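Long-range contacts in carboxynorspermidine decarboxylase (PDB 3N29), which probably catalyses the pyridoxal-5'-phosphate-dependent decarboxylation of carboxynorspermidine to norspermidine, as a member of the beta/alpha-barrel family of basic amino acid decarboxylases: residues Ala80-Ala84 / Met405-Phe409; Gly99-Lys104 / Glu128-Leu132; Val282-Ile288 / Lys365-Val371; Thr315-Asn320 / Glu357-Asp361. All coordinates share one frame; numbering follows the deposited sequence.

How the contacts relate
The four contacts span both domains of the decarboxylase. Contact 2 joins helices 100-109 and 123-132 on the outside of the parallel beta/alpha-barrel, whereas contacts 3 and 4 belong to the mixed beta-sheet domain, their centres about 41 Å from that of contact 2. Contact 1 lies between, linking the loop after barrel strand 71-75 to the loop after sheet-domain strand 403-405; along the chain it encloses the other three. Contact 4 is nested inside contact 3, and the two touch: Val318 and Phe360 pack on Ile370, and Leu319 pairs with Val371. Contacts 1, 2 and 3 also reach the second subunit, so these three lie at or beside the dimer interface.

Contact 1. Residues Ala80-Ala84 / Met405-Phe409; sequences AFSGA and MIREF
Ile406 turns CG1 beside its own backbone N (chi1 -53°) and CG2 beside its carbonyl carbon, so that the two branches part and meet different residues of the loop 80-84. This is a junction between the two domains of the fold, where the loop following barrel strand 71-75 meets the end of the sheet domain at a classic beta bulge: Ile406 and Arg407 both face Leu394 of the neighbouring strand. On the loop side, Phe81 places its ring anti to the backbone N (chi1 -163°), and the ring and the isoleucine run at a slant to each other, with Phe81 CE2 4.0 Å from Ile406 CG1. The other branch, Ile406 CG2, lies 3.7 Å from Gly83 N, where the absence of a side chain on Gly83 lets the isoleucine close on the backbone. Within the loop, Ala84 N donates to Phe81 O at 2.8 Å, closing a tight turn that presents Ser82 and Gly83 to the bulge. The Phe81 ring also packs on Leu49, Ile376 and Ile380. The Arg407 guanidinium comes near Ser82, but its NH2 is hydrogen-bonded to Tyr109 OH, and the approach to the serine is a van der Waals one. Ser82 also makes backbone hydrogen bonds to the second subunit. The Ser82 hydroxyl touches both bulge residues, with Ser82 OG 3.6 Å from Ile406 CG2 and 3.6 Å from Arg407 NH2.

Contact 2. Residues Gly99-Lys104 / Glu128-Leu132; sequences GLWEAK and EIASL
Lys104 and Glu128 supply the ionic part of this packing between two neighbouring outer helices of the beta/alpha-barrel, whose short segments run at 31° to each other with axes 9.8 Å apart. Lys104 NZ donates to Glu128 OE1 at 3.1 Å, arriving on the syn side and 21° out of the carboxylate plane. The lysine chain folds at chi3 and chi4 while the glutamate stays extended, and the two cross nearly at a right angle. A water donates to Glu128 OE2 at 2.6 Å and accepts a weak bond from Lys104 NZ, completing a bridge beside the direct one.

Van der Waals packing lies beside the ion pair. Leu100 CD1 rests 3.6 Å from Glu128 CD, against the aliphatic part and carboxylate of that chain. Ile129 CG1 reaches over the first turn of the other helix, 4.0 Å from Leu100 CA, and Leu132 CD1 touches Ala103 CB at 3.9 Å as well as the base of Lys104. Ala103 and Ile129 both continue inward to Thr116 of strand 113-118.

Lys104 also makes a cation-pi contact with Tyr411 of the second subunit. The ammonium group thus has an anionic and an aromatic partner, which would be expected to stabilise its positive charge.

Contact 3. Residues Val282-Ile288 / Lys365-Val371; sequences VASVVDI and KIGDKIV
Val285 and Ile370 slant across each other on one face of the sheet, Val285 CG2 meeting Ile370 CG1 at 3.7 Å, and both pack on Leu298 of strand 294-298. Val282, Ser284, Lys369 and Val371 point to the opposite face. There the Lys369 chain, bent at chi2 and chi4, lays its CD 4.0 Å from Val282 CG1 and brings NZ to a water shared with Ser284 OG and Gly367 O; Ser284 OG is also bonded to Thr44, and Lys369 NZ to Glu40 O. Further along, Ile366 and Asp287 lie side by side and point the same way, with Ile366 CD1 3.8 Å from Asp287 OD1. The other carboxylate oxygen of Asp287 is bonded to Ser140 of the second subunit.

Ala283 and Ile370 form an antiparallel hydrogen-bonded pair, with Ala283 N to Ile370 O at 2.9 Å. Val285 N then bonds to Asp368 O, and Gly367 N to Val285 O. Asp368 OD2 accepts Lys365 N at 2.7 Å from above the carboxylate plane, bracing the loop. The arrangement is an antiparallel strand pair of the decarboxylase sheet domain, entered through a type II turn at 365-368, and strand 279-290 has a classic beta bulge at Val286-Asp287, opposite Ile297 of strand 294-298.

Contact 4. Residues Thr315-Asn320 / Glu357-Asp361; sequences TSEVLN and EYAFD
Ser316 O accepts the hydroxyl of Tyr358 at 2.7 Å from OH, in the carbonyl plane and on a lone pair, with a C=O...donor angle of 142°. The carbonyl lies at the ring's edge, near its plane, and this bond restrains the tyrosine's rotation. A water accepts from Ser316 N at 2.9 Å and gives a weak bond to Tyr358 OH, adding a second link between the same two residues.

Methyl groups surround this polar end. Thr315 CG2 approaches from the opposite direction to touch Tyr358 OH at 3.5 Å. Val318 has CG1 anti to its backbone N (chi1 166°), which splits its methyls between two rings: Val318 CG2 sits 3.4 Å from Tyr358 CE1, and Val318 CG1 4.1 Å from Phe360 CE1. It crosses each aromatic side chain at about a right angle. Beyond the rings, a second water joins the backbones, donating to Asn320 O at 2.6 Å and accepting from Asp361 N at 2.8 Å.

Val318 also packs on Phe372, while Tyr358 and Phe360 rest on strands 321-325 and 340-345. The loop 315-320 thereby covers the inward-facing aromatics of strand 354-360, forming part of the hydrophobic core of the C-terminal beta-sheet domain of this decarboxylase fold.

Contact 1. Residues Ala80-Ala84 / Met405-Phe409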
loop_
_atom_site.group_PDB
_atom_site.type_symbol
_atom_site.label_atom_id
_atom_site.label_comp_id
_atom_site.label_asym_id
_atom_site.label_seq_id
_atom_site.Cartn_x
_atom_site.Cartn_y
_atom_site.Cartn_z
ATOM N N ALA A 80 15.546 2.417 1.037
ATOM C CA ALA A 80 16.257 1.465 0.218
ATOM C C ALA A 80 16.567 2.094 -1.126
ATOM O O ALA A 80 16.503 1.420 -2.147
ATOM C CB ALA A 80 15.415 0.198 0.071
ATOM N N PHE A 81 16.841 3.394 -1.159
ATOM C CA PHE A 81 16.898 4.133 -2.462
ATOM C C PHE A 81 18.104 3.636 -3.265
ATOM O O PHE A 81 19.232 3.895 -2.898
ATOM C CB PHE A 81 17.015 5.611 -2.176
ATOM C CG PHE A 81 16.682 6.513 -3.342
ATOM C CD1 PHE A 81 15.420 7.022 -3.503
ATOM C CD2 PHE A 81 17.660 6.884 -4.253
ATOM C CE1 PHE A 81 15.126 7.891 -4.574
ATOM C CE2 PHE A 81 17.368 7.728 -5.284
ATOM C CZ PHE A 81 16.080 8.220 -5.437
ATOM N N SER A 82 17.850 2.925 -4.365
ATOM C CA SER A 82 18.884 2.108 -4.991
ATOM C C SER A 82 20.020 3.030 -5.432
ATOM O O SER A 82 21.205 2.727 -5.243
ATOM C CB SER A 82 18.267 1.355 -6.160
ATOM O OG SER A 82 17.799 2.282 -7.105
ATOM N N GLY A 83 19.654 4.208 -5.928
ATOM C CA GLY A 83 20.627 5.185 -6.379
ATOM C C GLY A 83 21.512 5.794 -5.343
ATOM O O GLY A 83 22.446 6.526 -5.673
ATOM N N ALA A 84 21.233 5.516 -4.087
ATOM C CA ALA A 84 21.934 6.139 -2.972
ATOM C C ALA A 84 22.701 5.105 -2.162
ATOM O O ALA A 84 23.349 5.449 -1.208
ATOM C CB ALA A 84 20.924 6.777 -2.070
ATOM N N MET A 405 18.101 10.746 -13.415
ATOM C CA MET A 405 17.020 9.741 -13.367
ATOM C C MET A 405 17.627 8.408 -12.864
ATOM O O MET A 405 18.532 7.830 -13.506
ATOM C CB MET A 405 16.433 9.536 -14.765
ATOM C CG MET A 405 15.202 8.615 -14.819
ATOM S SD MET A 405 13.728 9.336 -14.051
ATOM C CE MET A 405 13.172 10.378 -15.281
ATOM N N ILE A 406 17.149 7.950 -11.708
ATOM C CA ILE A 406 17.525 6.640 -11.116
ATOM C C ILE A 406 16.625 5.502 -11.623
ATOM O O ILE A 406 17.119 4.485 -12.138
ATOM C CB ILE A 406 17.597 6.705 -9.567
ATOM C CG1 ILE A 406 18.525 7.859 -9.114
ATOM C CG2 ILE A 406 18.055 5.354 -9.003
ATOM C CD1 ILE A 406 20.069 7.742 -9.630
ATOM N N ARG A 407 15.298 5.698 -11.547
ATOM C CA ARG A 407 14.331 4.740 -12.078
ATOM C C ARG A 407 13.203 5.446 -12.706
ATOM O O ARG A 407 12.600 6.346 -12.099
ATOM C CB ARG A 407 13.727 3.899 -10.983
ATOM C CG ARG A 407 14.767 3.036 -10.282
ATOM C CD ARG A 407 14.426 1.615 -10.292
ATOM N NE ARG A 407 15.289 0.831 -9.425
ATOM C CZ ARG A 407 16.275 0.042 -9.843
ATOM N NH1 ARG A 407 16.571 -0.056 -11.127
ATOM N NH2 ARG A 407 16.976 -0.641 -8.966
ATOM N N GLU A 408 12.951 5.105 -13.972
ATOM C CA GLU A 408 11.798 5.633 -14.698
ATOM C C GLU A 408 10.855 4.442 -14.924
ATOM O O GLU A 408 11.230 3.431 -15.538
ATOM C CB GLU A 408 12.196 6.227 -16.031
ATOM C CG GLU A 408 11.032 6.911 -16.756
ATOM C CD GLU A 408 11.420 7.557 -18.078
ATOM O OE1 GLU A 408 12.549 7.395 -18.537
ATOM O OE2 GLU A 408 10.560 8.208 -18.668
ATOM N N PHE A 409 9.648 4.555 -14.429
ATOM C CA PHE A 409 8.760 3.436 -14.474
ATOM C C PHE A 409 7.944 3.378 -15.747
ATOM O O PHE A 409 7.935 4.315 -16.514
ATOM C CB PHE A 409 7.915 3.423 -13.184
ATOM C CG PHE A 409 8.770 3.300 -11.959
ATOM C CD1 PHE A 409 9.390 2.118 -11.651
ATOM C CD2 PHE A 409 8.960 4.348 -11.138
ATOM C CE1 PHE A 409 10.217 1.991 -10.573
ATOM C CE2 PHE A 409 9.735 4.221 -10.001
ATOM C CZ PHE A 409 10.383 3.044 -9.733
#

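Contact 2. Residues Gly99-Lys104 / Glu128-Leu132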
loop_
_atom_site.group_PDB
_atom_site.type_symbol
_atom_site.label_atom_id
_atom_site.label_comp_id
_atom_site.label_asym_id
_atom_site.label_seq_id
_atom_site.Cartn_x
_atom_site.Cartn_y
_atom_site.Cartn_z
ATOM N N GLY A 99 14.974 -10.489 5.444
ATOM C CA GLY A 99 14.691 -11.689 4.672
ATOM C C GLY A 99 15.515 -11.721 3.437
ATOM O O GLY A 99 16.463 -10.902 3.322
ATOM N N LEU A 100 15.118 -12.606 2.512
ATOM C CA LEU A 100 15.917 -12.947 1.319
ATOM C C LEU A 100 16.024 -11.760 0.385
ATOM O O LEU A 100 17.116 -11.410 -0.048
ATOM C CB LEU A 100 15.278 -14.109 0.567
ATOM C CG LEU A 100 15.927 -14.614 -0.729
ATOM C CD1 LEU A 100 17.411 -15.037 -0.555
ATOM C CD2 LEU A 100 15.053 -15.787 -1.342
ATOM N N TRP A 101 14.869 -11.131 0.082
ATOM C CA TRP A 101 14.866 -10.089 -0.900
ATOM C C TRP A 101 15.674 -8.867 -0.411
ATOM O O TRP A 101 16.440 -8.280 -1.215
ATOM C CB TRP A 101 13.439 -9.721 -1.330
ATOM C CG TRP A 101 12.781 -10.716 -2.223
ATOM C CD1 TRP A 101 13.271 -11.924 -2.631
ATOM C CD2 TRP A 101 11.487 -10.597 -2.830
ATOM N NE1 TRP A 101 12.363 -12.558 -3.428
ATOM C CE2 TRP A 101 11.257 -11.769 -3.549
ATOM C CE3 TRP A 101 10.492 -9.634 -2.780
ATOM C CZ2 TRP A 101 10.092 -11.992 -4.276
ATOM C CZ3 TRP A 101 9.375 -9.825 -3.504
ATOM C CH2 TRP A 101 9.174 -10.998 -4.265
ATOM N N GLU A 102 15.561 -8.478 0.862
ATOM C CA GLU A 102 16.341 -7.364 1.351
ATOM C C GLU A 102 17.841 -7.726 1.389
ATOM O O GLU A 102 18.650 -6.894 1.045
ATOM C CB GLU A 102 15.885 -6.847 2.721
ATOM C CG GLU A 102 14.670 -5.941 2.644
ATOM C CD GLU A 102 14.237 -5.307 3.937
ATOM O OE1 GLU A 102 14.808 -5.631 4.994
ATOM O OE2 GLU A 102 13.270 -4.483 3.918
ATOM N N ALA A 103 18.175 -8.962 1.774
ATOM C CA ALA A 103 19.592 -9.428 1.818
ATOM C C ALA A 103 20.177 -9.383 0.420
ATOM O O ALA A 103 21.308 -8.895 0.217
ATOM C CB ALA A 103 19.690 -10.814 2.431
ATOM N N LYS A 104 19.457 -9.912 -0.563
ATOM C CA LYS A 104 19.944 -9.801 -1.984
ATOM C C LYS A 104 20.131 -8.373 -2.453
ATOM O O LYS A 104 21.080 -8.095 -3.184
ATOM C CB LYS A 104 19.025 -10.526 -2.969
ATOM C CG LYS A 104 19.079 -12.069 -2.810
ATOM C CD LYS A 104 17.924 -12.777 -3.477
ATOM C CE LYS A 104 17.902 -12.600 -4.959
ATOM N NZ LYS A 104 18.941 -13.379 -5.539
ATOM N N GLU A 128 20.159 -19.525 0.939
ATOM C CA GLU A 128 20.692 -18.366 0.278
ATOM C C GLU A 128 20.918 -17.224 1.334
ATOM O O GLU A 128 21.926 -16.512 1.263
ATOM C CB GLU A 128 19.779 -17.944 -0.891
ATOM C CG GLU A 128 20.426 -16.872 -1.729
ATOM C CD GLU A 128 19.638 -16.493 -2.958
ATOM O OE1 GLU A 128 20.105 -15.581 -3.667
ATOM O OE2 GLU A 128 18.574 -17.103 -3.220
ATOM N N ILE A 129 20.031 -17.116 2.342
ATOM C CA ILE A 129 20.197 -16.115 3.411
ATOM C C ILE A 129 21.497 -16.360 4.181
ATOM O O ILE A 129 22.283 -15.421 4.454
ATOM C CB ILE A 129 18.982 -16.096 4.398
ATOM C CG1 ILE A 129 17.715 -15.565 3.702
ATOM C CG2 ILE A 129 19.302 -15.250 5.683
ATOM C CD1 ILE A 129 16.361 -15.863 4.493
ATOM N N ALA A 130 21.760 -17.625 4.481
ATOM C CA ALA A 130 23.019 -18.007 5.099
ATOM C C ALA A 130 24.242 -17.638 4.250
ATOM O O ALA A 130 25.241 -17.269 4.806
ATOM C CB ALA A 130 23.074 -19.535 5.376
ATOM N N SER A 131 24.192 -17.806 2.935
ATOM C CA SER A 131 25.403 -17.531 2.127
ATOM C C SER A 131 25.645 -16.018 2.060
ATOM O O SER A 131 26.756 -15.581 1.901
ATOM C CB SER A 131 25.309 -18.101 0.696
ATOM O OG SER A 131 24.157 -17.525 0.087
ATOM N N LEU A 132 24.619 -15.208 2.254
ATOM C CA LEU A 132 24.773 -13.775 2.131
ATOM C C LEU A 132 25.075 -13.060 3.464
ATOM O O LEU A 132 25.750 -12.032 3.467
ATOM C CB LEU A 132 23.512 -13.166 1.551
ATOM C CG LEU A 132 23.181 -13.472 0.069
ATOM C CD1 LEU A 132 21.805 -12.937 -0.127
ATOM C CD2 LEU A 132 24.233 -12.937 -0.976
HETATM O O HOH W 1 17.093 -16.144 -5.094
#

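Contact 3. Residues Val282-Ile288 / Lys365-Val371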
loop_
_atom_site.group_PDB
_atom_site.type_symbol
_atom_site.label_atom_id
_atom_site.label_comp_id
_atom_site.label_asym_id
_atom_site.label_seq_id
_atom_site.Cartn_x
_atom_site.Cartn_y
_atom_site.Cartn_z
ATOM N N VAL A 282 7.414 15.460 -5.805
ATOM C CA VAL A 282 7.047 16.587 -6.603
ATOM C C VAL A 282 5.952 16.207 -7.551
ATOM O O VAL A 282 6.076 15.187 -8.244
ATOM C CB VAL A 282 8.270 17.138 -7.400
ATOM C CG1 VAL A 282 7.773 18.384 -8.190
ATOM C CG2 VAL A 282 9.391 17.447 -6.405
ATOM N N ALA A 283 4.867 16.958 -7.581
ATOM C CA ALA A 283 3.702 16.610 -8.388
ATOM C C ALA A 283 3.285 17.867 -9.082
ATOM O O ALA A 283 3.737 18.974 -8.706
ATOM C CB ALA A 283 2.578 16.110 -7.438
ATOM N N SER A 284 2.468 17.753 -10.103
ATOM C CA SER A 284 1.909 18.910 -10.748
ATOM C C SER A 284 0.404 19.030 -10.492
ATOM O O SER A 284 -0.286 18.007 -10.414
ATOM C CB SER A 284 2.103 18.766 -12.301
ATOM O OG SER A 284 3.524 18.808 -12.618
ATOM N N VAL A 285 -0.065 20.265 -10.447
ATOM C CA VAL A 285 -1.488 20.597 -10.629
ATOM C C VAL A 285 -1.963 20.304 -12.038
ATOM O O VAL A 285 -1.594 20.990 -12.961
ATOM C CB VAL A 285 -1.782 22.056 -10.188
ATOM C CG1 VAL A 285 -3.306 22.362 -10.256
ATOM C CG2 VAL A 285 -1.113 22.371 -8.767
ATOM N N VAL A 286 -2.831 19.310 -12.195
ATOM C CA VAL A 286 -3.416 18.968 -13.433
ATOM C C VAL A 286 -4.724 19.700 -13.693
ATOM O O VAL A 286 -5.029 20.066 -14.815
ATOM C CB VAL A 286 -3.632 17.454 -13.539
ATOM C CG1 VAL A 286 -4.254 17.055 -14.918
ATOM C CG2 VAL A 286 -2.241 16.742 -13.286
ATOM N N ASP A 287 -5.510 19.894 -12.659
ATOM C CA ASP A 287 -6.778 20.616 -12.781
ATOM C C ASP A 287 -7.101 21.312 -11.480
ATOM O O ASP A 287 -6.627 20.913 -10.465
ATOM C CB ASP A 287 -7.904 19.660 -13.157
ATOM C CG ASP A 287 -9.135 20.361 -13.839
ATOM O OD1 ASP A 287 -9.037 21.511 -14.277
ATOM O OD2 ASP A 287 -10.164 19.716 -13.895
ATOM N N ILE A 288 -7.891 22.363 -11.550
ATOM C CA ILE A 288 -8.388 23.052 -10.396
ATOM C C ILE A 288 -9.912 23.212 -10.538
ATOM O O ILE A 288 -10.394 23.699 -11.508
ATOM C CB ILE A 288 -7.729 24.404 -10.225
ATOM C CG1 ILE A 288 -6.229 24.265 -10.036
ATOM C CG2 ILE A 288 -8.282 25.100 -9.070
ATOM C CD1 ILE A 288 -5.590 25.509 -9.817
ATOM N N LYS A 365 -1.975 27.626 -10.186
ATOM C CA LYS A 365 -2.392 27.511 -11.557
ATOM C C LYS A 365 -2.112 26.094 -12.038
ATOM O O LYS A 365 -1.166 25.448 -11.577
ATOM C CB LYS A 365 -1.589 28.457 -12.452
ATOM C CG LYS A 365 -1.635 29.918 -12.045
ATOM C CD LYS A 365 -0.854 30.777 -13.010
ATOM C CE LYS A 365 -0.196 31.962 -12.290
ATOM N NZ LYS A 365 1.142 31.632 -11.694
ATOM N N ILE A 366 -2.879 25.679 -13.040
ATOM C CA ILE A 366 -2.597 24.431 -13.706
ATOM C C ILE A 366 -1.145 24.449 -14.189
ATOM O O ILE A 366 -0.699 25.414 -14.788
ATOM C CB ILE A 366 -3.579 24.153 -14.862
ATOM C CG1 ILE A 366 -4.980 23.881 -14.241
ATOM C CG2 ILE A 366 -3.033 23.026 -15.730
ATOM C CD1 ILE A 366 -6.201 23.798 -15.208
ATOM N N GLY A 367 -0.406 23.413 -13.867
ATOM C CA GLY A 367 0.965 23.288 -14.273
ATOM C C GLY A 367 1.921 23.612 -13.144
ATOM O O GLY A 367 3.093 23.211 -13.186
ATOM N N ASP A 368 1.448 24.324 -12.131
ATOM C CA ASP A 368 2.280 24.534 -10.956
ATOM C C ASP A 368 2.763 23.224 -10.295
ATOM O O ASP A 368 2.105 22.181 -10.337
ATOM C CB ASP A 368 1.582 25.375 -9.908
ATOM C CG ASP A 368 1.441 26.826 -10.283
ATOM O OD1 ASP A 368 1.989 27.257 -11.312
ATOM O OD2 ASP A 368 0.679 27.515 -9.558
ATOM N N LYS A 369 3.946 23.289 -9.687
ATOM C CA LYS A 369 4.523 22.127 -9.032
ATOM C C LYS A 369 4.194 22.269 -7.527
ATOM O O LYS A 369 4.429 23.367 -6.920
ATOM C CB LYS A 369 6.019 22.099 -9.216
ATOM C CG LYS A 369 6.502 22.091 -10.666
ATOM C CD LYS A 369 6.451 20.715 -11.226
ATOM C CE LYS A 369 7.398 20.519 -12.353
ATOM N NZ LYS A 369 7.056 21.386 -13.508
ATOM N N ILE A 370 3.692 21.180 -6.943
ATOM C CA ILE A 370 3.441 21.023 -5.483
ATOM C C ILE A 370 4.499 20.066 -4.931
ATOM O O ILE A 370 4.728 18.939 -5.478
ATOM C CB ILE A 370 2.113 20.445 -5.222
ATOM C CG1 ILE A 370 1.012 21.291 -5.908
ATOM C CG2 ILE A 370 1.917 20.174 -3.735
ATOM C CD1 ILE A 370 0.785 22.661 -5.146
ATOM N N VAL A 371 5.223 20.524 -3.920
ATOM C CA VAL A 371 6.358 19.788 -3.372
ATOM C C VAL A 371 5.969 19.283 -1.968
ATOM O O VAL A 371 5.837 20.067 -0.989
ATOM C CB VAL A 371 7.627 20.682 -3.342
ATOM C CG1 VAL A 371 8.854 19.941 -2.726
ATOM C CG2 VAL A 371 7.906 21.205 -4.754
HETATM O O HOH W 2 4.374 21.154 -14.032
#

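Contact 4. Residues Thr315-Asn320 / Glu357-Asp361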
loop_
_atom_site.group_PDB
_atom_site.type_symbol
_atom_site.label_atom_id
_atom_site.label_comp_id
_atom_site.label_asym_id
_atom_site.label_seq_id
_atom_site.Cartn_x
_atom_site.Cartn_y
_atom_site.Cartn_z
ATOM N N THR A 315 -0.429 14.234 8.078
ATOM C CA THR A 315 -0.554 15.164 6.964
ATOM C C THR A 315 0.820 15.641 6.559
ATOM O O THR A 315 1.551 16.161 7.375
ATOM C CB THR A 315 -1.496 16.382 7.350
ATOM O OG1 THR A 315 -2.756 15.881 7.787
ATOM C CG2 THR A 315 -1.642 17.391 6.218
ATOM N N SER A 316 1.155 15.506 5.274
ATOM C CA SER A 316 2.426 16.020 4.792
ATOM C C SER A 316 2.483 17.520 4.775
ATOM O O SER A 316 1.507 18.189 4.424
ATOM C CB SER A 316 2.703 15.480 3.396
ATOM O OG SER A 316 3.992 15.880 2.916
ATOM N N GLU A 317 3.670 18.042 5.082
ATOM C CA GLU A 317 3.936 19.433 4.862
ATOM C C GLU A 317 4.169 19.614 3.364
ATOM O O GLU A 317 4.536 18.636 2.625
ATOM C CB GLU A 317 5.154 19.910 5.674
ATOM C CG GLU A 317 4.999 19.802 7.203
ATOM C CD GLU A 317 4.117 20.876 7.861
ATOM O OE1 GLU A 317 3.670 21.861 7.149
ATOM O OE2 GLU A 317 3.873 20.728 9.109
ATOM N N VAL A 318 3.887 20.820 2.897
ATOM C CA VAL A 318 4.082 21.215 1.513
ATOM C C VAL A 318 4.922 22.463 1.458
ATOM O O VAL A 318 4.708 23.410 2.285
ATOM C CB VAL A 318 2.725 21.449 0.819
ATOM C CG1 VAL A 318 2.868 22.191 -0.527
ATOM C CG2 VAL A 318 1.996 20.092 0.662
ATOM N N LEU A 319 5.908 22.453 0.569
ATOM C CA LEU A 319 6.832 23.597 0.452
ATOM C C LEU A 319 6.043 24.883 0.134
ATOM O O LEU A 319 5.169 24.856 -0.726
ATOM C CB LEU A 319 7.823 23.344 -0.640
ATOM C CG LEU A 319 8.856 24.411 -0.962
ATOM C CD1 LEU A 319 9.944 24.594 0.150
ATOM C CD2 LEU A 319 9.506 24.065 -2.334
ATOM N N ASN A 320 6.349 25.961 0.879
ATOM C CA ASN A 320 5.719 27.273 0.757
ATOM C C ASN A 320 4.255 27.285 1.105
ATOM O O ASN A 320 3.564 28.188 0.725
ATOM C CB ASN A 320 5.872 27.874 -0.655
ATOM C CG ASN A 320 7.313 28.032 -1.065
ATOM O OD1 ASN A 320 8.147 28.434 -0.267
ATOM N ND2 ASN A 320 7.633 27.644 -2.309
ATOM N N GLU A 357 -5.985 20.430 3.483
ATOM C CA GLU A 357 -6.275 21.776 3.047
ATOM C C GLU A 357 -5.087 22.653 3.434
ATOM O O GLU A 357 -4.619 22.556 4.572
ATOM C CB GLU A 357 -7.518 22.316 3.774
ATOM C CG GLU A 357 -7.996 23.566 3.185
ATOM C CD GLU A 357 -9.145 24.224 3.999
ATOM O OE1 GLU A 357 -9.431 25.445 3.757
ATOM O OE2 GLU A 357 -9.693 23.542 4.896
ATOM N N TYR A 358 -4.550 23.404 2.475
ATOM C CA TYR A 358 -3.327 24.152 2.687
ATOM C C TYR A 358 -3.488 25.590 2.215
ATOM O O TYR A 358 -4.297 25.889 1.290
ATOM C CB TYR A 358 -2.179 23.515 1.877
ATOM C CG TYR A 358 -1.825 22.063 2.171
ATOM C CD1 TYR A 358 -0.698 21.745 2.896
ATOM C CD2 TYR A 358 -2.624 21.000 1.705
ATOM C CE1 TYR A 358 -0.350 20.427 3.145
ATOM C CE2 TYR A 358 -2.264 19.633 1.967
ATOM C CZ TYR A 358 -1.134 19.369 2.685
ATOM O OH TYR A 358 -0.764 18.059 2.914
ATOM N N ALA A 359 -2.711 26.470 2.847
ATOM C CA ALA A 359 -2.716 27.867 2.601
ATOM C C ALA A 359 -1.439 28.175 1.842
ATOM O O ALA A 359 -0.346 27.762 2.299
ATOM C CB ALA A 359 -2.692 28.644 3.906
ATOM N N PHE A 360 -1.606 28.893 0.726
ATOM C CA PHE A 360 -0.505 29.394 -0.104
ATOM C C PHE A 360 -0.511 30.937 -0.144
ATOM O O PHE A 360 -1.567 31.552 0.103
ATOM C CB PHE A 360 -0.642 28.848 -1.538
ATOM C CG PHE A 360 -0.523 27.345 -1.654
ATOM C CD1 PHE A 360 0.686 26.751 -2.031
ATOM C CD2 PHE A 360 -1.615 26.517 -1.428
ATOM C CE1 PHE A 360 0.803 25.368 -2.198
ATOM C CE2 PHE A 360 -1.486 25.136 -1.548
ATOM C CZ PHE A 360 -0.293 24.557 -1.913
ATOM N N ASP A 361 0.651 31.533 -0.472
ATOM C CA ASP A 361 0.822 32.996 -0.673
ATOM C C ASP A 361 0.293 33.539 -1.988
ATOM O O ASP A 361 0.200 34.753 -2.159
ATOM C CB ASP A 361 2.313 33.336 -0.742
ATOM C CG ASP A 361 2.949 33.367 0.592
ATOM O OD1 ASP A 361 2.270 33.048 1.594
ATOM O OD2 ASP A 361 4.135 33.747 0.654
HETATM O O HOH W 3 -0.932 14.724 3.484
HETATM O O HOH W 4 2.913 29.980 -1.066
#